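Local coordinates for protein SAG family member (Sag19) (Eimeria tenella, PDB 6ZZB) that is of unknown function but, as a CAP-domain member of the SAG family, serves as a major surface antigen of this apicomplexan parasite, at residues Y146-D151 with N174-N179; V180-S185 with C208-P213. All coordinates share one frame; numbering follows the deposited sequence.

Interaction 1 (Y146-D151 with N174-N179)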
loop_
_atom_site.group_PDB
_atom_site.type_symbol
_atom_site.label_atom_id
_atom_site.label_comp_id
_atom_site.label_asym_id
_atom_site.label_seq_id
_atom_site.Cartn_x
_atom_site.Cartn_y
_atom_site.Cartn_z
ATOM N N TYR A 146 4.545 3.614 8.381
ATOM C CA TYR A 146 4.107 2.845 9.549
ATOM C C TYR A 146 4.028 3.787 10.752
ATOM O O TYR A 146 2.988 3.813 11.448
ATOM C CB TYR A 146 5.068 1.682 9.808
ATOM C CG TYR A 146 4.683 0.881 11.016
ATOM C CD1 TYR A 146 3.787 -0.175 10.930
ATOM C CD2 TYR A 146 5.182 1.215 12.259
ATOM C CE1 TYR A 146 3.432 -0.914 12.043
ATOM C CE2 TYR A 146 4.817 0.494 13.389
ATOM C CZ TYR A 146 3.934 -0.564 13.277
ATOM O OH TYR A 146 3.582 -1.269 14.405
ATOM N N THR A 147 5.087 4.533 11.012
ATOM C CA THR A 147 5.134 5.391 12.223
ATOM C C THR A 147 4.018 6.420 12.095
ATOM O O THR A 147 3.218 6.600 13.058
ATOM C CB THR A 147 6.513 6.021 12.350
ATOM O OG1 THR A 147 7.407 4.932 12.601
ATOM C CG2 THR A 147 6.556 7.061 13.462
ATOM N N ALA A 148 3.939 7.117 10.981
ATOM C CA ALA A 148 2.940 8.182 10.763
ATOM C C ALA A 148 1.533 7.580 10.822
ATOM O O ALA A 148 0.618 8.213 11.392
ATOM C CB ALA A 148 3.183 8.934 9.490
ATOM N N GLY A 149 1.313 6.425 10.221
ATOM C CA GLY A 149 -0.029 5.835 10.140
ATOM C C GLY A 149 -0.474 5.312 11.490
ATOM O O GLY A 149 -1.652 5.528 11.821
ATOM N N LEU A 150 0.408 4.666 12.243
ATOM C CA LEU A 150 0.053 4.166 13.593
ATOM C C LEU A 150 -0.208 5.378 14.502
ATOM O O LEU A 150 -1.180 5.330 15.282
ATOM C CB LEU A 150 1.146 3.267 14.155
ATOM C CG LEU A 150 0.734 2.535 15.439
ATOM C CD1 LEU A 150 -0.611 1.843 15.305
ATOM C CD2 LEU A 150 1.799 1.539 15.848
ATOM N N ASP A 151 0.571 6.451 14.380
ATOM C CA ASP A 151 0.308 7.677 15.186
ATOM C C ASP A 151 -1.077 8.188 14.822
ATOM O O ASP A 151 -1.840 8.589 15.703
ATOM C CB ASP A 151 1.401 8.696 14.957
ATOM C CG ASP A 151 2.686 8.342 15.661
ATOM O OD1 ASP A 151 2.659 7.503 16.549
ATOM O OD2 ASP A 151 3.704 8.963 15.271
ATOM N N ASN A 174 -6.561 8.972 5.667
ATOM C CA ASN A 174 -5.121 9.284 5.791
ATOM C C ASN A 174 -4.352 8.129 5.145
ATOM O O ASN A 174 -4.534 6.976 5.561
ATOM C CB ASN A 174 -4.759 9.514 7.260
ATOM C CG ASN A 174 -3.294 9.726 7.498
ATOM O OD1 ASN A 174 -2.502 8.797 7.362
ATOM N ND2 ASN A 174 -2.906 10.948 7.871
ATOM N N VAL A 175 -3.524 8.434 4.157
ATOM C CA VAL A 175 -2.879 7.368 3.353
ATOM C C VAL A 175 -1.961 6.545 4.251
ATOM O O VAL A 175 -1.882 5.312 4.108
ATOM C CB VAL A 175 -2.159 7.961 2.135
ATOM C CG1 VAL A 175 -1.443 6.867 1.354
ATOM C CG2 VAL A 175 -3.106 8.690 1.221
ATOM N N ASN A 176 -1.272 7.169 5.211
ATOM C CA ASN A 176 -0.412 6.409 6.125
ATOM C C ASN A 176 -1.246 5.445 6.961
ATOM O O ASN A 176 -0.822 4.318 7.196
ATOM C CB ASN A 176 0.455 7.335 6.985
ATOM C CG ASN A 176 1.295 8.292 6.179
ATOM O OD1 ASN A 176 1.206 9.531 6.343
ATOM N ND2 ASN A 176 2.125 7.759 5.330
ATOM N N ALA A 177 -2.371 5.904 7.524
ATOM C CA ALA A 177 -3.223 5.024 8.329
ATOM C C ALA A 177 -3.746 3.848 7.491
ATOM O O ALA A 177 -3.751 2.725 7.988
ATOM C CB ALA A 177 -4.370 5.807 8.926
ATOM N N SER A 178 -4.177 4.133 6.273
ATOM C CA SER A 178 -4.602 3.072 5.331
ATOM C C SER A 178 -3.441 2.099 5.118
ATOM O O SER A 178 -3.598 0.895 5.190
ATOM C CB SER A 178 -5.082 3.686 4.071
ATOM O OG SER A 178 -5.445 2.682 3.118
ATOM N N ASN A 179 -2.252 2.628 4.884
ATOM C CA ASN A 179 -1.060 1.785 4.642
ATOM C C ASN A 179 -0.829 0.860 5.830
ATOM O O ASN A 179 -0.540 -0.329 5.614
ATOM C CB ASN A 179 0.169 2.630 4.363
ATOM C CG ASN A 179 0.166 3.313 3.016
ATOM O OD1 ASN A 179 -0.640 2.986 2.144
ATOM N ND2 ASN A 179 1.068 4.279 2.817
#
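Gly149 of helix 138-155 receives Asn176 and Ala177 from the first turn of helix 175-183, a helix-helix crossing within the CAP domain of this antigen. The two local axes are nearly perpendicular, at 98°, and come within 7.1 Å of each other. Just ahead of the incoming helix, Asn174 forms its N-cap: OD1 takes the N-H of Ala177 at 2.9 Å, tying up a first-turn amide that has no earlier helical carbonyl to bond with. Asn176 supplies the main side-chain contact. Its CB sits 3.5 Å from Gly149 CA, and with CG beside the backbone N (chi1 -56°) the amide is carried past Gly149 to the neighbouring Ala148, whose CB lies 3.8 Å from Asn176 OD1. The other end of that amide, ND2, is hydrogen-bonded to Thr145 OG1, one turn before Gly149 on helix 138-155, which fixes the group's rotation; Thr145 OG1 also takes ND2 of Asn179. At Ala177 the backbones come very near, with the CA atoms of Gly149 and Ala177 3.8 Å apart and no side chain between them. Across this close approach Gly149 CA makes a CA-H...O contact with Asn176 O, 3.4 Å long with 146° at the hydrogen.

Interaction 2 (V180-S185 with C208-P213)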
loop_
_atom_site.group_PDB
_atom_site.type_symbol
_atom_site.label_atom_id
_atom_site.label_comp_id
_atom_site.label_asym_id
_atom_site.label_seq_id
_atom_site.Cartn_x
_atom_site.Cartn_y
_atom_site.Cartn_z
ATOM N N VAL A 180 -0.957 1.352 7.058
ATOM C CA VAL A 180 -0.739 0.500 8.244
ATOM C C VAL A 180 -1.817 -0.581 8.319
ATOM O O VAL A 180 -1.485 -1.707 8.718
ATOM C CB VAL A 180 -0.737 1.364 9.518
ATOM C CG1 VAL A 180 -0.868 0.533 10.775
ATOM C CG2 VAL A 180 0.494 2.214 9.519
ATOM N N ALA A 181 -3.050 -0.271 7.972
ATOM C CA ALA A 181 -4.120 -1.294 7.969
ATOM C C ALA A 181 -3.737 -2.441 7.041
ATOM O O ALA A 181 -3.874 -3.584 7.446
ATOM C CB ALA A 181 -5.429 -0.653 7.617
ATOM N N PHE A 182 -3.191 -2.140 5.869
ATOM C CA PHE A 182 -2.796 -3.230 4.941
ATOM C C PHE A 182 -1.581 -3.953 5.495
ATOM O O PHE A 182 -1.533 -5.189 5.473
ATOM C CB PHE A 182 -2.487 -2.686 3.550
ATOM C CG PHE A 182 -3.701 -2.385 2.743
ATOM C CD1 PHE A 182 -4.286 -3.376 1.969
ATOM C CD2 PHE A 182 -4.285 -1.133 2.773
ATOM C CE1 PHE A 182 -5.409 -3.102 1.217
ATOM C CE2 PHE A 182 -5.428 -0.869 2.036
ATOM C CZ PHE A 182 -6.013 -1.871 1.285
ATOM N N LEU A 183 -0.600 -3.225 5.988
ATOM C CA LEU A 183 0.647 -3.823 6.496
ATOM C C LEU A 183 0.334 -4.813 7.619
ATOM O O LEU A 183 1.031 -5.837 7.723
ATOM C CB LEU A 183 1.600 -2.756 7.029
ATOM C CG LEU A 183 2.322 -1.939 5.970
ATOM C CD1 LEU A 183 2.915 -0.683 6.566
ATOM C CD2 LEU A 183 3.412 -2.773 5.312
ATOM N N LEU A 184 -0.597 -4.458 8.482
ATOM C CA LEU A 184 -0.887 -5.229 9.722
ATOM C C LEU A 184 -2.172 -6.030 9.588
ATOM O O LEU A 184 -2.708 -6.478 10.647
ATOM C CB LEU A 184 -0.980 -4.254 10.895
ATOM C CG LEU A 184 0.303 -3.509 11.203
ATOM C CD1 LEU A 184 0.113 -2.690 12.469
ATOM C CD2 LEU A 184 1.492 -4.428 11.375
ATOM N N SER A 185 -2.679 -6.236 8.390
ATOM C CA SER A 185 -3.948 -6.970 8.173
ATOM C C SER A 185 -3.727 -8.478 8.409
ATOM O O SER A 185 -2.782 -9.051 7.855
ATOM C CB SER A 185 -4.450 -6.727 6.790
ATOM O OG SER A 185 -5.587 -7.538 6.522
ATOM N N CYS A 208 2.155 -1.443 -3.085
ATOM C CA CYS A 208 2.201 -2.856 -2.665
ATOM C C CYS A 208 0.782 -3.393 -2.602
ATOM O O CYS A 208 -0.060 -2.846 -1.870
ATOM C CB CYS A 208 2.867 -3.020 -1.318
ATOM S SG CYS A 208 4.596 -2.526 -1.198
ATOM N N TYR A 209 0.537 -4.477 -3.324
ATOM C CA TYR A 209 -0.756 -5.160 -3.349
ATOM C C TYR A 209 -0.698 -6.353 -2.410
ATOM O O TYR A 209 0.192 -7.204 -2.565
ATOM C CB TYR A 209 -1.122 -5.635 -4.759
ATOM C CG TYR A 209 -2.519 -6.179 -4.800
ATOM C CD1 TYR A 209 -3.583 -5.309 -4.831
ATOM C CD2 TYR A 209 -2.811 -7.527 -4.747
ATOM C CE1 TYR A 209 -4.885 -5.743 -4.777
ATOM C CE2 TYR A 209 -4.105 -7.984 -4.744
ATOM C CZ TYR A 209 -5.156 -7.090 -4.786
ATOM O OH TYR A 209 -6.449 -7.510 -4.799
ATOM N N PHE A 210 -1.628 -6.403 -1.469
ATOM C CA PHE A 210 -1.746 -7.493 -0.489
ATOM C C PHE A 210 -2.893 -8.412 -0.893
ATOM O O PHE A 210 -3.974 -7.950 -1.214
ATOM C CB PHE A 210 -1.991 -6.919 0.903
ATOM C CG PHE A 210 -0.853 -6.072 1.410
ATOM C CD1 PHE A 210 -0.701 -4.747 0.998
ATOM C CD2 PHE A 210 0.086 -6.579 2.293
ATOM C CE1 PHE A 210 0.350 -3.973 1.440
ATOM C CE2 PHE A 210 1.133 -5.792 2.754
ATOM C CZ PHE A 210 1.270 -4.489 2.332
ATOM N N ILE A 211 -2.627 -9.723 -0.848
ATOM C CA ILE A 211 -3.651 -10.773 -1.033
ATOM C C ILE A 211 -3.879 -11.354 0.351
ATOM O O ILE A 211 -2.914 -11.847 0.936
ATOM C CB ILE A 211 -3.178 -11.826 -2.045
ATOM C CG1 ILE A 211 -2.775 -11.198 -3.376
ATOM C CG2 ILE A 211 -4.242 -12.919 -2.205
ATOM C CD1 ILE A 211 -2.332 -12.214 -4.408
ATOM N N ASP A 212 -5.109 -11.270 0.896
ATOM C CA ASP A 212 -6.315 -10.693 0.341
ATOM C C ASP A 212 -6.401 -9.227 0.724
ATOM O O ASP A 212 -5.942 -8.864 1.797
ATOM C CB ASP A 212 -7.546 -11.399 0.919
ATOM C CG ASP A 212 -7.644 -12.835 0.458
ATOM O OD1 ASP A 212 -7.485 -13.070 -0.748
ATOM O OD2 ASP A 212 -7.916 -13.684 1.325
ATOM N N PRO A 213 -6.935 -8.354 -0.138
ATOM C CA PRO A 213 -7.017 -6.936 0.176
ATOM C C PRO A 213 -8.051 -6.612 1.246
ATOM O O PRO A 213 -9.139 -7.194 1.243
ATOM C CB PRO A 213 -7.422 -6.289 -1.155
ATOM C CG PRO A 213 -8.172 -7.388 -1.893
ATOM C CD PRO A 213 -7.445 -8.655 -1.484
HETATM O O HOH W 1 -5.257 -7.013 3.796
#
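Phe182 and Phe210 mesh where the last turn of helix 175-183 meets strand 203-211, a buried alpha-on-beta contact. Phe182 CB and the Leu183 CD2 methyl project from the helix and the Phe210 ring receives them: CB sits over one face, 4.1 Å from the centroid and 29° off its normal, in a CH-pi contact, and CD2 approaches obliquely, 4.1 Å from CZ. Phe182 O reaches the same face nearer its rim, 3.8 Å above the plane, while also accepting from Ser188 OG. Because CG of Phe182 stands beside the backbone N (chi1 -78°), its ring swings past that of Phe210; the planes are inclined at 34° and the centroids lie 6.0 Å apart. Pro213 lies at the edge of the Phe182 ring, near its plane, with its CA 4.3 Å from Phe182 CE1. Leu126 of the adjacent strand also packs on Phe210. The one polar link is a water, which donates to Asp212 O at 2.8 Å and hydrogen-bonds Ser185 OG, itself also held by Lys187 N. Apart from Phe182 O, direct contact is carried by apolar groups, so cohesion here should depend on complementary shape and water exclusion, with one water bridging Ser185 and Asp212.

In the fold
Helix 175-183 serves both contacts: its N-terminal turn crosses helix 138-155 in interaction 1, and its C-terminal end lies against strand 203-211 in interaction 2. The second is the deeper, with all four touching residues buried, whereas interaction 1 is only partly buried. Their chemistry follows: small residues and close backbones with asparagine amides in the first, aromatic rings and aliphatic groups in the second. The centres are about 12 Å apart, yet the two meet directly, since Val180 CG2 packs 3.5 Å from Tyr146 O and also touches Gly149. One short helix therefore joins helix 138-155 to the sheet, whose strands 190-196 and 203-211 are cross-linked by the Cys193-Cys208 disulfide.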